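Beta-galactosidase (Bacillus circulans subsp. alkalophilus, PDB 3TTY) catalyses the hydrolysis of terminal beta-linked galactose from beta-galactosides, working as a trimeric glycoside hydrolase with a TIM-barrel catalytic domain. Local coordinates at residues A23-E26 with E27-M31; R328-S331 with Y332-V335; Y403-E406 with N407-L411; G501-G504 with E505-V509; N600-E604 with Q605-P609. All coordinates share one frame; numbering follows the deposited sequence.

Contact 1 (A23-E26 with E27-M31); sequences ATME and EDMRM
E26, E27 and M25 each hand one backbone group to the other half of this continuous helical turn. M25 O takes M29 N at 3.0 Å in a nearly straight bond (171° at the hydrogen). The bonds from R30 N to E26 O and from E27 N to A23 O follow the same i to i+4 pattern, the latter somewhat longer. Beyond the backbone, M25 and M29 sit one turn apart on the same side of the helix. M29 is bent at chi2 (-49°) and again at chi3, and this folding brings its methyl back over the previous turn, with M29 CE 4.3 Å from M25 CG and 3.7 Å from M25 O. Both methionine side chains also touch helix 60-71; long, flexible and apolar, they suit this buried side. The turn belongs to helix 22-35, the crossover helix of the first beta-alpha-beta unit of the TIM barrel, joining strand 10-14 to strand 39-42. Its outward side is charged. E27 bends toward R30, whose NE and NH2 meet the single oxygen E27 OE2 side-on. The R30 NH2 to E27 OE2 leg of this salt bridge is 2.7 Å, lies in the guanidinium plane and uses the syn lone pair. The arginine has a second carboxylate partner in E368, which fixes its rotation further. E26 turns its carboxylate to R68, while buried D28 is satisfied by R348 and Y15.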
loop_
_atom_site.group_PDB
_atom_site.type_symbol
_atom_site.label_atom_id
_atom_site.label_comp_id
_atom_site.label_asym_id
_atom_site.label_seq_id
_atom_site.Cartn_x
_atom_site.Cartn_y
_atom_site.Cartn_z
ATOM N N ALA A 23 21.847 36.439 22.277
ATOM C CA ALA A 23 21.638 37.488 21.294
ATOM C C ALA A 23 20.296 37.295 20.563
ATOM O O ALA A 23 19.496 38.233 20.461
ATOM C CB ALA A 23 22.814 37.561 20.308
ATOM N N THR A 24 20.020 36.089 20.070
ATOM C CA THR A 24 18.754 35.929 19.365
ATOM C C THR A 24 17.574 36.136 20.314
ATOM O O THR A 24 16.537 36.659 19.936
ATOM C CB THR A 24 18.640 34.613 18.522
ATOM O OG1 THR A 24 17.444 33.900 18.866
ATOM C CG2 THR A 24 19.837 33.744 18.681
ATOM N N MET A 25 17.772 35.768 21.565
ATOM C CA MET A 25 16.768 35.979 22.584
ATOM C C MET A 25 16.424 37.463 22.748
ATOM O O MET A 25 15.258 37.805 22.978
ATOM C CB MET A 25 17.237 35.368 23.897
ATOM C CG MET A 25 16.128 35.150 24.871
ATOM S SD MET A 25 16.482 33.833 26.045
ATOM C CE MET A 25 14.917 33.870 26.888
ATOM N N GLU A 26 17.419 38.343 22.616
ATOM C CA GLU A 26 17.144 39.780 22.636
ATOM C C GLU A 26 16.255 40.195 21.460
ATOM O O GLU A 26 15.329 40.987 21.618
ATOM C CB GLU A 26 18.436 40.606 22.651
ATOM C CG GLU A 26 19.222 40.511 23.948
ATOM C CD GLU A 26 18.390 40.886 25.169
ATOM O OE1 GLU A 26 18.314 40.070 26.116
ATOM O OE2 GLU A 26 17.817 41.998 25.177
ATOM N N GLU A 27 16.528 39.650 20.279
ATOM C CA GLU A 27 15.663 39.896 19.133
ATOM C C GLU A 27 14.263 39.308 19.345
ATOM O O GLU A 27 13.274 39.914 18.946
ATOM C CB GLU A 27 16.289 39.359 17.845
ATOM C CG GLU A 27 17.333 40.280 17.248
ATOM C CD GLU A 27 16.803 41.694 17.062
ATOM O OE1 GLU A 27 17.209 42.581 17.845
ATOM O OE2 GLU A 27 15.980 41.916 16.145
ATOM N N ASP A 28 14.174 38.135 19.967
ATOM C CA ASP A 28 12.864 37.545 20.255
ATOM C C ASP A 28 12.018 38.494 21.098
ATOM O O ASP A 28 10.890 38.800 20.733
ATOM C CB ASP A 28 12.980 36.192 20.979
ATOM C CG ASP A 28 13.723 35.148 20.172
ATOM O OD1 ASP A 28 13.717 35.214 18.925
ATOM O OD2 ASP A 28 14.311 34.250 20.801
ATOM N N MET A 29 12.560 38.947 22.231
ATOM C CA MET A 29 11.823 39.843 23.126
ATOM C C MET A 29 11.352 41.074 22.366
ATOM O O MET A 29 10.199 41.491 22.501
ATOM C CB MET A 29 12.678 40.290 24.324
ATOM C CG MET A 29 13.138 39.180 25.268
ATOM S SD MET A 29 11.808 38.062 25.791
ATOM C CE MET A 29 12.142 36.665 24.716
ATOM N N ARG A 30 12.257 41.657 21.576
ATOM C CA ARG A 30 11.942 42.866 20.828
ATOM C C ARG A 30 10.769 42.605 19.880
ATOM O O ARG A 30 9.808 43.366 19.855
ATOM C CB ARG A 30 13.170 43.396 20.063
ATOM C CG ARG A 30 12.892 44.675 19.269
ATOM C CD ARG A 30 14.089 45.145 18.418
ATOM N NE ARG A 30 14.329 44.248 17.287
ATOM C CZ ARG A 30 13.621 44.260 16.161
ATOM N NH1 ARG A 30 12.625 45.124 16.004
ATOM N NH2 ARG A 30 13.903 43.400 15.195
ATOM N N MET A 31 10.852 41.523 19.113
ATOM C CA MET A 31 9.783 41.178 18.170
ATOM C C MET A 31 8.481 40.720 18.856
ATOM O O MET A 31 7.387 41.025 18.373
ATOM C CB MET A 31 10.275 40.178 17.110
ATOM C CG MET A 31 11.177 40.837 16.040
ATOM S SD MET A 31 11.903 39.798 14.742
ATOM C CE MET A 31 13.395 39.234 15.542
#

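Contact 2 (R328-S331 with Y332-V335); sequences RLWS and YQAV
R328 and Y332, one helical turn apart, make the main side-chain packing here. R328 is extended with CG anti to its nitrogen (chi1 179°), which lays its aliphatic part beside the tyrosine; R328 CG comes within 3.8 Å of Y332 CE2. Further out, R328 NE approaches the ring at its edge, 3.9 Å from Y332 CE2, while that same carbon lies over one face of the guanidinium, the two planes being 82° apart. Backbone bonds form the second group. Y332 N reaches R328 O at 3.1 Å, and the bonds from Q333 N to L329 O and from V335 N to S331 O follow the same i to i+4 pattern; that from A334 N to W330 O is weak. The turn lies on helix 326-336, which crosses between strands 303-307 and 339-344, the last two of the TIM barrel, and it packs against strands 627-634 and 669-674 of the C-terminal sheet. Polar ends make the third group. R328 and Y332 share E382, the arginine by a salt bridge and the hydroxyl by a hydrogen bond. Replacing Y332 with a leucine would take away the hydroxyl that bonds to E382 and probably open a gap beside L379 and L383. A water joins W330 O to Q333 OE1, and the extended chain of Q333 carries its amide nitrogen to E618 and F284 O; glutamine suits the place by offering an acceptor to the water and a donor to those two.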
loop_
_atom_site.group_PDB
_atom_site.type_symbol
_atom_site.label_atom_id
_atom_site.label_comp_id
_atom_site.label_asym_id
_atom_site.label_seq_id
_atom_site.Cartn_x
_atom_site.Cartn_y
_atom_site.Cartn_z
ATOM N N ARG A 328 -5.814 34.827 10.833
ATOM C CA ARG A 328 -6.698 35.580 11.728
ATOM C C ARG A 328 -8.104 34.970 11.789
ATOM O O ARG A 328 -8.675 34.817 12.867
ATOM C CB ARG A 328 -6.773 37.034 11.275
ATOM C CG ARG A 328 -7.665 37.927 12.106
ATOM C CD ARG A 328 -7.459 39.349 11.624
ATOM N NE ARG A 328 -8.322 40.327 12.274
ATOM C CZ ARG A 328 -9.527 40.666 11.827
ATOM N NH1 ARG A 328 -10.021 40.088 10.741
ATOM N NH2 ARG A 328 -10.244 41.579 12.469
ATOM N N LEU A 329 -8.651 34.636 10.622
ATOM C CA LEU A 329 -9.946 33.960 10.511
ATOM C C LEU A 329 -10.012 32.739 11.427
ATOM O O LEU A 329 -10.911 32.613 12.252
ATOM C CB LEU A 329 -10.169 33.494 9.072
ATOM C CG LEU A 329 -11.537 33.615 8.400
ATOM C CD1 LEU A 329 -11.685 32.525 7.353
ATOM C CD2 LEU A 329 -12.698 33.573 9.379
ATOM N N TRP A 330 -9.035 31.850 11.270
ATOM C CA TRP A 330 -9.000 30.576 11.990
ATOM C C TRP A 330 -8.697 30.707 13.483
ATOM O O TRP A 330 -9.034 29.811 14.263
ATOM C CB TRP A 330 -8.011 29.612 11.320
ATOM C CG TRP A 330 -8.451 29.168 9.965
ATOM C CD1 TRP A 330 -9.570 29.566 9.306
ATOM C CD2 TRP A 330 -7.783 28.235 9.103
ATOM N NE1 TRP A 330 -9.653 28.937 8.089
ATOM C CE2 TRP A 330 -8.568 28.114 7.936
ATOM C CE3 TRP A 330 -6.598 27.491 9.204
ATOM C CZ2 TRP A 330 -8.211 27.286 6.873
ATOM C CZ3 TRP A 330 -6.239 26.663 8.143
ATOM C CH2 TRP A 330 -7.046 26.566 6.992
ATOM N N SER A 331 -8.057 31.808 13.873
ATOM C CA SER A 331 -7.855 32.121 15.294
ATOM C C SER A 331 -9.168 32.534 15.951
ATOM O O SER A 331 -9.505 32.039 17.022
ATOM C CB SER A 331 -6.818 33.243 15.494
ATOM O OG SER A 331 -5.564 32.912 14.927
ATOM N N TYR A 332 -9.902 33.453 15.320
ATOM C CA TYR A 332 -11.199 33.852 15.860
ATOM C C TYR A 332 -12.244 32.740 15.751
ATOM O O TYR A 332 -13.210 32.711 16.520
ATOM C CB TYR A 332 -11.711 35.141 15.220
ATOM C CG TYR A 332 -11.001 36.373 15.728
ATOM C CD1 TYR A 332 -11.033 36.706 17.077
ATOM C CD2 TYR A 332 -10.295 37.197 14.864
ATOM C CE1 TYR A 332 -10.372 37.830 17.556
ATOM C CE2 TYR A 332 -9.637 38.315 15.330
ATOM C CZ TYR A 332 -9.680 38.623 16.675
ATOM O OH TYR A 332 -9.035 39.740 17.131
ATOM N N GLN A 333 -12.056 31.826 14.804
ATOM C CA GLN A 333 -12.934 30.673 14.746
ATOM C C GLN A 333 -12.781 29.854 16.031
ATOM O O GLN A 333 -13.772 29.405 16.601
ATOM C CB GLN A 333 -12.687 29.805 13.508
ATOM C CG GLN A 333 -13.825 28.810 13.245
ATOM C CD GLN A 333 -13.487 27.811 12.158
ATOM O OE1 GLN A 333 -12.330 27.406 12.011
ATOM N NE2 GLN A 333 -14.497 27.411 11.383
ATOM N N ALA A 334 -11.546 29.674 16.487
ATOM C CA ALA A 334 -11.306 28.984 17.743
ATOM C C ALA A 334 -11.979 29.724 18.896
ATOM O O ALA A 334 -12.712 29.125 19.693
ATOM C CB ALA A 334 -9.835 28.831 17.997
ATOM N N VAL A 335 -11.749 31.030 18.977
ATOM C CA VAL A 335 -12.323 31.817 20.059
ATOM C C VAL A 335 -13.846 31.702 20.059
ATOM O O VAL A 335 -14.471 31.551 21.111
ATOM C CB VAL A 335 -11.913 33.299 19.956
ATOM C CG1 VAL A 335 -12.563 34.109 21.081
ATOM C CG2 VAL A 335 -10.389 33.427 19.981
HETATM O O HOH W 1 -10.222 27.582 13.528
#

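Contact 3 (Y403-E406 with N407-L411); sequences YDWE and NRWAL
The N-terminus of helix 405-413 is capped by D404, whose OD1 accepts from N407 N at 2.8 Å on its anti lone pair and, weakly, from E406 N. CG lies anti to the nitrogen of D404 (chi1 -176°), bringing the short carboxylate back over the first turn; OD2 goes to K465, which also binds E406. R408, fully extended, sends NH1 to Y403 OH at 3.1 Å, in the guanidinium plane, while its NE pairs with E412. The edge of the Y403 ring meets one face of W405. At the start of the helix the W405 carbonyl does double duty: W405 O accepts from W409 N at 2.9 Å and also sits over one face of the W409 indole, 3.2 Å from W409 CG. A serine at W409 would probably uncover that carbonyl and leave P258 O without its NE1 partner, opening a gap against helix 215-243. An aspartate N-cap followed by i to i+4 backbone bonds is the classic start of an alpha-helix.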
loop_
_atom_site.group_PDB
_atom_site.type_symbol
_atom_site.label_atom_id
_atom_site.label_comp_id
_atom_site.label_asym_id
_atom_site.label_seq_id
_atom_site.Cartn_x
_atom_site.Cartn_y
_atom_site.Cartn_z
ATOM N N TYR A 403 -20.976 12.446 20.456
ATOM C CA TYR A 403 -19.822 11.784 19.890
ATOM C C TYR A 403 -19.225 10.974 21.040
ATOM O O TYR A 403 -19.225 11.423 22.183
ATOM C CB TYR A 403 -18.804 12.823 19.371
ATOM C CG TYR A 403 -17.451 12.219 19.085
ATOM C CD1 TYR A 403 -17.245 11.426 17.957
ATOM C CD2 TYR A 403 -16.388 12.407 19.956
ATOM C CE1 TYR A 403 -16.020 10.850 17.703
ATOM C CE2 TYR A 403 -15.149 11.833 19.705
ATOM C CZ TYR A 403 -14.978 11.054 18.576
ATOM O OH TYR A 403 -13.761 10.477 18.321
ATOM N N ASP A 404 -18.717 9.787 20.751
ATOM C CA ASP A 404 -18.158 8.946 21.803
ATOM C C ASP A 404 -17.001 8.126 21.279
ATOM O O ASP A 404 -17.128 7.493 20.233
ATOM C CB ASP A 404 -19.226 7.995 22.350
ATOM C CG ASP A 404 -18.719 7.169 23.521
ATOM O OD1 ASP A 404 -18.394 5.990 23.320
ATOM O OD2 ASP A 404 -18.622 7.709 24.638
ATOM N N TRP A 405 -15.890 8.094 22.015
ATOM C CA TRP A 405 -14.696 7.388 21.534
ATOM C C TRP A 405 -14.835 5.868 21.549
ATOM O O TRP A 405 -14.259 5.183 20.686
ATOM C CB TRP A 405 -13.425 7.804 22.305
ATOM C CG TRP A 405 -12.675 8.938 21.685
ATOM C CD1 TRP A 405 -11.642 8.853 20.796
ATOM C CD2 TRP A 405 -12.894 10.339 21.913
ATOM N NE1 TRP A 405 -11.199 10.119 20.455
ATOM C CE2 TRP A 405 -11.949 11.046 21.131
ATOM C CE3 TRP A 405 -13.785 11.065 22.716
ATOM C CZ2 TRP A 405 -11.882 12.444 21.116
ATOM C CZ3 TRP A 405 -13.712 12.458 22.702
ATOM C CH2 TRP A 405 -12.772 13.131 21.905
ATOM N N GLU A 406 -15.575 5.337 22.524
ATOM C CA GLU A 406 -15.704 3.881 22.676
ATOM C C GLU A 406 -16.619 3.362 21.587
ATOM O O GLU A 406 -16.362 2.324 20.974
ATOM C CB GLU A 406 -16.222 3.498 24.065
ATOM C CG GLU A 406 -15.222 3.789 25.190
ATOM C CD GLU A 406 -15.680 3.308 26.566
ATOM O OE1 GLU A 406 -16.891 3.368 26.855
ATOM O OE2 GLU A 406 -14.819 2.872 27.366
ATOM N N ASN A 407 -17.684 4.105 21.330
ATOM C CA ASN A 407 -18.526 3.824 20.176
ATOM C C ASN A 407 -17.695 3.835 18.886
ATOM O O ASN A 407 -17.835 2.953 18.036
ATOM C CB ASN A 407 -19.639 4.863 20.091
ATOM C CG ASN A 407 -20.569 4.628 18.925
ATOM O OD1 ASN A 407 -21.000 3.502 18.686
ATOM N ND2 ASN A 407 -20.893 5.698 18.188
ATOM N N ARG A 408 -16.827 4.839 18.749
ATOM C CA ARG A 408 -15.952 4.945 17.586
ATOM C C ARG A 408 -15.051 3.716 17.418
ATOM O O ARG A 408 -14.980 3.133 16.337
ATOM C CB ARG A 408 -15.092 6.208 17.674
ATOM C CG ARG A 408 -14.102 6.341 16.526
ATOM C CD ARG A 408 -13.482 7.738 16.453
ATOM N NE ARG A 408 -12.610 7.902 15.289
ATOM C CZ ARG A 408 -11.944 9.023 15.006
ATOM N NH1 ARG A 408 -12.053 10.080 15.801
ATOM N NH2 ARG A 408 -11.161 9.085 13.937
ATOM N N TRP A 409 -14.354 3.336 18.485
ATOM C CA TRP A 409 -13.488 2.163 18.456
ATOM C C TRP A 409 -14.228 0.894 18.027
ATOM O O TRP A 409 -13.752 0.145 17.160
ATOM C CB TRP A 409 -12.864 1.932 19.827
ATOM C CG TRP A 409 -11.898 2.997 20.250
ATOM C CD1 TRP A 409 -11.213 3.858 19.437
ATOM C CD2 TRP A 409 -11.518 3.322 21.593
ATOM N NE1 TRP A 409 -10.427 4.690 20.197
ATOM C CE2 TRP A 409 -10.594 4.381 21.521
ATOM C CE3 TRP A 409 -11.871 2.816 22.848
ATOM C CZ2 TRP A 409 -10.004 4.936 22.656
ATOM C CZ3 TRP A 409 -11.302 3.368 23.967
ATOM C CH2 TRP A 409 -10.368 4.419 23.869
ATOM N N ALA A 410 -15.379 0.641 18.639
ATOM C CA ALA A 410 -16.169 -0.536 18.268
ATOM C C ALA A 410 -16.598 -0.498 16.790
ATOM O O ALA A 410 -16.458 -1.495 16.067
ATOM C CB ALA A 410 -17.372 -0.693 19.181
ATOM N N LEU A 411 -17.088 0.655 16.336
ATOM C CA LEU A 411 -17.446 0.810 14.926
ATOM C C LEU A 411 -16.257 0.569 14.017
ATOM O O LEU A 411 -16.365 -0.127 13.019
ATOM C CB LEU A 411 -18.008 2.202 14.651
ATOM C CG LEU A 411 -19.486 2.416 14.945
ATOM C CD1 LEU A 411 -19.862 3.848 14.640
ATOM C CD2 LEU A 411 -20.335 1.439 14.133
#

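Contact 4 (G501-G504 with E505-V509); sequences GYPG and ELRNV
Three overlapping tight turns run from G501 to R507, closed by backbone bonds from G504 N to G501 O (2.7 Å), from L506 N to P503 O (2.8 Å) and from R507 N to G504 O (3.1 Å). In the last of these R507 N stands above the carbonyl plane, off the lone pairs, as a cramped 3-10 turn allows. The proline ring then packs on the chain that has curled back: P503 CB is 4.0 Å from L506 CB, and P503 CD lies 4.1 Å from R507 CB, the P503 and R507 side chains crossing at about a right angle. The peptide before P503 is cis, so the first turn is of type VI, the class built on a cis proline. The second is of type II', with G504 at positive phi (52°), where a side chain would strike E505 N; the third leads through a 3-10 segment into helix 507-510 of the trimerisation domain. R507, extended, runs back alongside the first turn, bringing its NH1 to 3.9 Å from G501 CA. Glycine suits position 501 doubly, because a CB there would collide with R507 NH1 and the backbone angles would press it on the preceding carbonyl. The arginine's charge is met by E553 and by a cation-pi contact with W513. Y502 points away from this packing and hydrogen-bonds through its hydroxyl to H364 of the second subunit.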
loop_
_atom_site.group_PDB
_atom_site.type_symbol
_atom_site.label_atom_id
_atom_site.label_comp_id
_atom_site.label_asym_id
_atom_site.label_seq_id
_atom_site.Cartn_x
_atom_site.Cartn_y
_atom_site.Cartn_z
ATOM N N GLY A 501 -34.017 -7.659 18.570
ATOM C CA GLY A 501 -34.396 -6.711 17.535
ATOM C C GLY A 501 -33.730 -5.351 17.646
ATOM O O GLY A 501 -33.814 -4.678 18.680
ATOM N N TYR A 502 -33.055 -4.942 16.575
ATOM C CA TYR A 502 -32.456 -3.615 16.542
ATOM C C TYR A 502 -33.613 -2.612 16.549
ATOM O O TYR A 502 -34.652 -2.876 15.943
ATOM C CB TYR A 502 -31.660 -3.445 15.255
ATOM C CG TYR A 502 -30.747 -4.601 14.891
ATOM C CD1 TYR A 502 -30.767 -5.127 13.618
ATOM C CD2 TYR A 502 -29.846 -5.143 15.809
ATOM C CE1 TYR A 502 -29.944 -6.150 13.261
ATOM C CE2 TYR A 502 -29.003 -6.187 15.452
ATOM C CZ TYR A 502 -29.053 -6.676 14.166
ATOM O OH TYR A 502 -28.238 -7.709 13.744
ATOM N N PRO A 503 -33.440 -1.450 17.198
ATOM C CA PRO A 503 -32.261 -0.971 17.931
ATOM C C PRO A 503 -32.272 -1.286 19.431
ATOM O O PRO A 503 -31.973 -0.410 20.255
ATOM C CB PRO A 503 -32.329 0.545 17.723
ATOM C CG PRO A 503 -33.786 0.836 17.634
ATOM C CD PRO A 503 -34.429 -0.373 16.984
ATOM N N GLY A 504 -32.606 -2.525 19.780
ATOM C CA GLY A 504 -32.397 -3.002 21.139
ATOM C C GLY A 504 -32.983 -2.112 22.213
ATOM O O GLY A 504 -34.193 -1.964 22.281
ATOM N N GLU A 505 -32.133 -1.525 23.053
ATOM C CA GLU A 505 -32.613 -0.698 24.159
ATOM C C GLU A 505 -33.292 0.590 23.682
ATOM O O GLU A 505 -34.002 1.238 24.447
ATOM C CB GLU A 505 -31.476 -0.365 25.132
ATOM C CG GLU A 505 -30.709 -1.594 25.640
ATOM C CD GLU A 505 -29.671 -1.250 26.699
ATOM O OE1 GLU A 505 -29.950 -0.364 27.535
ATOM O OE2 GLU A 505 -28.576 -1.862 26.701
ATOM N N LEU A 506 -33.069 0.959 22.423
ATOM C CA LEU A 506 -33.659 2.175 21.865
ATOM C C LEU A 506 -34.936 1.877 21.066
ATOM O O LEU A 506 -35.517 2.781 20.463
ATOM C CB LEU A 506 -32.650 2.914 20.969
ATOM C CG LEU A 506 -31.345 3.417 21.592
ATOM C CD1 LEU A 506 -30.423 3.977 20.530
ATOM C CD2 LEU A 506 -31.622 4.462 22.653
ATOM N N ARG A 507 -35.368 0.615 21.065
ATOM C CA ARG A 507 -36.508 0.199 20.241
ATOM C C ARG A 507 -37.815 0.879 20.662
ATOM O O ARG A 507 -38.585 1.330 19.823
ATOM C CB ARG A 507 -36.664 -1.323 20.234
ATOM C CG ARG A 507 -37.845 -1.835 19.409
ATOM C CD ARG A 507 -37.807 -3.366 19.299
ATOM N NE ARG A 507 -38.909 -3.928 18.514
ATOM C CZ ARG A 507 -39.032 -5.227 18.240
ATOM N NH1 ARG A 507 -38.117 -6.091 18.674
ATOM N NH2 ARG A 507 -40.060 -5.674 17.527
ATOM N N ASN A 508 -38.044 0.987 21.962
ATOM C CA ASN A 508 -39.263 1.609 22.441
ATOM C C ASN A 508 -39.323 3.091 22.128
ATOM O O ASN A 508 -40.348 3.594 21.670
ATOM C CB ASN A 508 -39.430 1.402 23.946
ATOM C CG ASN A 508 -39.734 -0.031 24.298
ATOM O OD1 ASN A 508 -40.438 -0.737 23.557
ATOM N ND2 ASN A 508 -39.201 -0.483 25.437
ATOM N N VAL A 509 -38.231 3.796 22.391
ATOM C CA VAL A 509 -38.253 5.234 22.228
ATOM C C VAL A 509 -38.292 5.608 20.745
ATOM O O VAL A 509 -38.895 6.613 20.376
ATOM C CB VAL A 509 -37.088 5.933 22.951
ATOM C CG1 VAL A 509 -35.751 5.610 22.282
ATOM C CG2 VAL A 509 -37.337 7.425 22.974
#

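Contact 5 (N600-E604 with Q605-P609); sequences NLCEE and QGVKP
C602 and V607 form the close-packed part of this helix end. V607 N donates to C602 O over a short 2.6 Å, and the valine methyl V607 CG1 crowds the same carbonyl at 3.0 Å from C602 O. That methyl also rests against the cysteine, 3.6 Å from C602 CB; the valine chi1 of 30°, off the staggered positions, is consistent with this tight fit. A small cysteine and a beta-branched valine suit the spot, since both are compact and apolar enough to pack on I439. Just outside, G606 N bonds to E603 O at 2.8 Å, from above the carbonyl plane. The loose side begins with G606, which is exposed and takes positive phi (62°), a conformation that favours glycine, and includes the solvent-facing E603. Here too the helical pattern fades: Q605 N makes weak bonds to L601 O and C602 O. Q605 nevertheless has its amide held by G479 and K454, and E604 reaches Y583 of strand 580-585 and R574 of strand 570-577. The 6-to-1 and 5-to-2 backbone bonds, a glycine at C' and an apolar pair bridging the last turn to the residue beyond it are the marks of a Schellman motif.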
loop_
_atom_site.group_PDB
_atom_site.type_symbol
_atom_site.label_atom_id
_atom_site.label_comp_id
_atom_site.label_asym_id
_atom_site.label_seq_id
_atom_site.Cartn_x
_atom_site.Cartn_y
_atom_site.Cartn_z
ATOM N N ASN A 600 -36.615 21.576 10.075
ATOM C CA ASN A 600 -37.880 21.134 10.651
ATOM C C ASN A 600 -37.772 20.907 12.145
ATOM O O ASN A 600 -38.568 21.439 12.922
ATOM C CB ASN A 600 -38.361 19.861 9.971
ATOM C CG ASN A 600 -38.901 20.124 8.597
ATOM O OD1 ASN A 600 -38.948 21.272 8.158
ATOM N ND2 ASN A 600 -39.293 19.065 7.894
ATOM N N LEU A 601 -36.770 20.129 12.542
ATOM C CA LEU A 601 -36.587 19.788 13.945
ATOM C C LEU A 601 -36.408 21.034 14.791
ATOM O O LEU A 601 -36.961 21.118 15.879
ATOM C CB LEU A 601 -35.408 18.824 14.126
ATOM C CG LEU A 601 -35.566 17.486 13.388
ATOM C CD1 LEU A 601 -34.702 16.403 14.011
ATOM C CD2 LEU A 601 -37.025 17.030 13.357
ATOM N N CYS A 602 -35.660 22.010 14.280
ATOM C CA CYS A 602 -35.434 23.250 15.022
ATOM C C CYS A 602 -36.709 24.105 15.133
ATOM O O CYS A 602 -37.017 24.646 16.196
ATOM C CB CYS A 602 -34.286 24.065 14.407
ATOM S SG CYS A 602 -32.644 23.273 14.515
ATOM N N GLU A 603 -37.447 24.236 14.040
ATOM C CA GLU A 603 -38.693 24.993 14.095
ATOM C C GLU A 603 -39.646 24.343 15.092
ATOM O O GLU A 603 -40.303 25.027 15.867
ATOM C CB GLU A 603 -39.364 25.093 12.723
ATOM C CG GLU A 603 -40.643 25.928 12.751
ATOM C CD GLU A 603 -41.452 25.853 11.457
ATOM O OE1 GLU A 603 -42.588 26.382 11.439
ATOM O OE2 GLU A 603 -40.959 25.268 10.464
ATOM N N GLU A 604 -39.709 23.015 15.069
ATOM C CA GLU A 604 -40.615 22.275 15.943
ATOM C C GLU A 604 -40.379 22.648 17.396
ATOM O O GLU A 604 -41.315 22.771 18.172
ATOM C CB GLU A 604 -40.402 20.778 15.758
ATOM C CG GLU A 604 -41.316 19.909 16.588
ATOM C CD GLU A 604 -41.213 18.454 16.185
ATOM O OE1 GLU A 604 -40.092 18.032 15.818
ATOM O OE2 GLU A 604 -42.240 17.741 16.215
ATOM N N GLN A 605 -39.115 22.833 17.753
ATOM C CA GLN A 605 -38.752 23.136 19.121
ATOM C C GLN A 605 -38.551 24.634 19.303
ATOM O O GLN A 605 -38.013 25.084 20.321
ATOM C CB GLN A 605 -37.483 22.363 19.502
ATOM C CG GLN A 605 -37.720 20.864 19.697
ATOM C CD GLN A 605 -38.349 20.555 21.046
ATOM O OE1 GLN A 605 -38.609 21.454 21.848
ATOM N NE2 GLN A 605 -38.575 19.280 21.314
ATOM N N GLY A 606 -38.984 25.406 18.312
ATOM C CA GLY A 606 -38.859 26.851 18.369
ATOM C C GLY A 606 -37.423 27.353 18.451
ATOM O O GLY A 606 -37.165 28.401 19.036
ATOM N N VAL A 607 -36.474 26.618 17.877
ATOM C CA VAL A 607 -35.092 27.097 17.879
ATOM C C VAL A 607 -34.750 27.699 16.529
ATOM O O VAL A 607 -35.116 27.160 15.496
ATOM C CB VAL A 607 -34.073 26.019 18.337
ATOM C CG1 VAL A 607 -34.553 24.646 17.978
ATOM C CG2 VAL A 607 -32.686 26.296 17.772
ATOM N N LYS A 608 -34.078 28.845 16.558
ATOM C CA LYS A 608 -33.875 29.667 15.370
ATOM C C LYS A 608 -32.397 29.944 15.099
ATOM O O LYS A 608 -31.595 29.998 16.027
ATOM C CB LYS A 608 -34.611 31.001 15.543
ATOM C CG LYS A 608 -36.133 30.885 15.520
ATOM C CD LYS A 608 -36.798 32.238 15.751
ATOM C CE LYS A 608 -38.308 32.169 15.507
ATOM N NZ LYS A 608 -38.973 31.066 16.270
ATOM N N PRO A 609 -32.038 30.128 13.821
ATOM C CA PRO A 609 -30.687 30.572 13.469
ATOM C C PRO A 609 -30.256 31.778 14.294
ATOM O O PRO A 609 -31.086 32.612 14.647
ATOM C CB PRO A 609 -30.833 30.974 11.997
ATOM C CG PRO A 609 -31.873 30.037 11.483
ATOM C CD PRO A 609 -32.864 29.885 12.621
#

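Overall arrangement
From the N terminus the five contacts come strictly in series; each joins adjoining residues, so none closes a long loop and none nests in or crosses another. Contacts 1 and 2 lie on the first and last crossover helices of the TIM barrel, their centres 27 Å apart, and contact 2 also meets the C-terminal sheet. Contacts 3, 4 and 5 belong to the trimerisation domain: contact 3 starts a helix facing the barrel domain, contact 4 turns the chain into a short helix beside a neighbouring subunit, and contact 5 ends the helix before the C-terminal strands. Contacts 3 and 4 have centres 19 Å apart, whereas contacts 1 and 4 stand 64 Å apart, spanning the chain.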